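Local coordinates for uncharacterized protein (Legionella longbeachae NSW150, PDB 4JZA), which probably dephosphorylates the phosphoinositide phosphatidylinositol 3-phosphate, an activity consistent with a role in host lipid metabolism during infection, at residues R372-H377 with H606-Q611. Sequence-based numbering, arbitrary orientation.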
loop_
_atom_site.group_PDB
_atom_site.type_symbol
_atom_site.label_atom_id
_atom_site.label_comp_id
_atom_site.label_asym_id
_atom_site.label_seq_id
_atom_site.Cartn_x
_atom_site.Cartn_y
_atom_site.Cartn_z
ATOM N N ARG A 372 -6.889 -10.504 22.534
ATOM C CA ARG A 372 -7.563 -10.951 21.330
ATOM C C ARG A 372 -6.691 -10.442 20.186
ATOM O O ARG A 372 -6.369 -9.257 20.103
ATOM C CB ARG A 372 -8.991 -10.409 21.249
ATOM C CG ARG A 372 -9.914 -11.014 22.311
ATOM C CD ARG A 372 -10.586 -9.958 23.172
ATOM N NE ARG A 372 -11.538 -9.201 22.399
ATOM C CZ ARG A 372 -11.961 -7.978 22.697
ATOM N NH1 ARG A 372 -11.541 -7.340 23.775
ATOM N NH2 ARG A 372 -12.840 -7.392 21.897
ATOM N N TYR A 373 -6.299 -11.352 19.308
ATOM C CA TYR A 373 -5.307 -11.067 18.286
ATOM C C TYR A 373 -5.900 -10.719 16.928
ATOM O O TYR A 373 -6.868 -11.310 16.492
ATOM C CB TYR A 373 -4.312 -12.224 18.184
ATOM C CG TYR A 373 -3.603 -12.508 19.487
ATOM C CD1 TYR A 373 -4.210 -13.255 20.477
ATOM C CD2 TYR A 373 -2.337 -12.017 19.732
ATOM C CE1 TYR A 373 -3.574 -13.509 21.668
ATOM C CE2 TYR A 373 -1.696 -12.270 20.924
ATOM C CZ TYR A 373 -2.325 -13.015 21.888
ATOM O OH TYR A 373 -1.700 -13.276 23.077
ATOM N N ARG A 374 -5.312 -9.722 16.284
ATOM C CA ARG A 374 -5.813 -9.192 15.030
ATOM C C ARG A 374 -4.698 -9.072 14.008
ATOM O O ARG A 374 -3.556 -8.846 14.357
ATOM C CB ARG A 374 -6.410 -7.811 15.269
ATOM C CG ARG A 374 -5.524 -6.919 16.114
ATOM C CD ARG A 374 -6.200 -5.619 16.467
ATOM N NE ARG A 374 -6.926 -5.069 15.337
ATOM C CZ ARG A 374 -7.461 -3.861 15.322
ATOM N NH1 ARG A 374 -7.345 -3.075 16.369
ATOM N NH2 ARG A 374 -8.111 -3.440 14.260
ATOM N N SER A 375 -5.039 -9.237 12.742
ATOM C CA SER A 375 -4.097 -9.072 11.650
ATOM C C SER A 375 -4.849 -8.846 10.348
ATOM O O SER A 375 -6.054 -8.974 10.300
ATOM C CB SER A 375 -3.164 -10.277 11.535
ATOM O OG SER A 375 -3.701 -11.269 10.685
ATOM N N SER A 376 -4.125 -8.490 9.300
ATOM C CA SER A 376 -4.659 -8.525 7.954
ATOM C C SER A 376 -4.852 -9.981 7.561
ATOM O O SER A 376 -4.183 -10.860 8.074
ATOM C CB SER A 376 -3.708 -7.847 6.982
ATOM O OG SER A 376 -3.593 -6.477 7.270
ATOM N N HIS A 377 -5.785 -10.231 6.660
ATOM C CA HIS A 377 -6.143 -11.580 6.286
ATOM C C HIS A 377 -4.870 -12.377 6.070
ATOM O O HIS A 377 -3.950 -11.855 5.576
ATOM C CB HIS A 377 -6.991 -11.582 5.001
ATOM C CG HIS A 377 -7.811 -12.825 4.844
ATOM N ND1 HIS A 377 -7.345 -13.940 4.196
ATOM C CD2 HIS A 377 -9.033 -13.151 5.317
ATOM C CE1 HIS A 377 -8.259 -14.886 4.242
ATOM N NE2 HIS A 377 -9.301 -14.428 4.907
ATOM N N HIS A 606 -9.892 3.952 15.205
ATOM C CA HIS A 606 -9.649 4.780 14.046
ATOM C C HIS A 606 -8.160 5.071 13.976
ATOM O O HIS A 606 -7.548 5.052 12.880
ATOM C CB HIS A 606 -10.399 6.116 14.117
ATOM C CG HIS A 606 -11.900 6.007 14.095
ATOM N ND1 HIS A 606 -12.613 5.213 14.968
ATOM C CD2 HIS A 606 -12.822 6.697 13.387
ATOM C CE1 HIS A 606 -13.904 5.384 14.761
ATOM N NE2 HIS A 606 -14.057 6.294 13.823
ATOM N N GLU A 607 -7.588 5.351 15.144
ATOM C CA GLU A 607 -6.177 5.653 15.280
ATOM C C GLU A 607 -5.303 4.471 14.944
ATOM O O GLU A 607 -4.244 4.601 14.282
ATOM C CB GLU A 607 -5.875 6.132 16.691
ATOM C CG GLU A 607 -6.551 7.453 16.958
ATOM C CD GLU A 607 -5.860 8.602 16.238
ATOM O OE1 GLU A 607 -6.564 9.624 15.883
ATOM O OE2 GLU A 607 -4.604 8.483 16.037
ATOM N N HIS A 608 -5.744 3.314 15.378
ATOM C CA HIS A 608 -5.024 2.077 15.078
ATOM C C HIS A 608 -4.956 1.883 13.575
ATOM O O HIS A 608 -3.878 1.726 13.041
ATOM C CB HIS A 608 -5.684 0.889 15.765
ATOM C CG HIS A 608 -4.840 -0.329 15.787
ATOM N ND1 HIS A 608 -5.117 -1.438 15.022
ATOM C CD2 HIS A 608 -3.716 -0.617 16.478
ATOM C CE1 HIS A 608 -4.209 -2.367 15.256
ATOM N NE2 HIS A 608 -3.344 -1.890 16.134
ATOM N N ALA A 609 -6.076 1.969 12.877
ATOM C CA ALA A 609 -6.030 2.064 11.395
ATOM C C ALA A 609 -5.079 3.140 10.838
ATOM O O ALA A 609 -4.382 2.927 9.835
ATOM C CB ALA A 609 -7.416 2.295 10.841
ATOM N N GLY A 610 -5.078 4.318 11.447
ATOM C CA GLY A 610 -4.204 5.419 10.970
ATOM C C GLY A 610 -2.738 5.078 10.955
ATOM O O GLY A 610 -1.979 5.526 10.096
ATOM N N GLN A 611 -2.317 4.276 11.904
ATOM C CA GLN A 611 -0.931 3.925 11.958
ATOM C C GLN A 611 -0.463 3.145 10.724
ATOM O O GLN A 611 0.721 3.123 10.431
ATOM C CB GLN A 611 -0.663 3.112 13.194
ATOM C CG GLN A 611 -0.805 3.890 14.497
ATOM C CD GLN A 611 -0.662 2.979 15.710
ATOM O OE1 GLN A 611 -1.166 1.847 15.748
ATOM N NE2 GLN A 611 0.030 3.449 16.682
#
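Arg374 and His608 are the two residues that meet here, and they do so mainly through their flat ends: the CA atoms of Arg374 and His608, the closest pair, are 11.3 Å apart. The side chains reach for one another from opposite directions. The planes of the guanidinium and the imidazole differ by 27°, and ND1 of His608 lies over one face of the guanidinium, displaced toward its rim. Arg374 CZ is 3.4 Å from His608 ND1, and Arg374 NE is 3.8 Å from His608 CE1, which places the ring over the guanidinium off-centre, without forming a stack. Although Arg374 NH1 and His608 ND1 approach to 3.1 Å, the angle is too poor for a hydrogen bond. CG of His608 is anti to the backbone N (chi1 -166°), sending the ring out toward the strand.

NH1 and NH2 of Arg374 are bonded elsewhere: NH1 forms a salt bridge with Asp164 and a hydrogen bond to Gln605 OE1, while NH2 bonds to Gly553 O. Together these partners would fix the rotation of the buried guanidinium, and Asp164 would offset its charge. Ala352 touches both side chains. This oblique contact, in which the histidine ring lies over one face of the guanidinium, joins strand 365-374 of the mixed sheet to helix 604-612. Gly553 lies between strand 545-549 and helix 556-574, where sequence and topology fit the CX5R P-loop of cysteine-dependent phosphatases; Arg374 therefore probably bonds a carbonyl of that phosphate-binding loop.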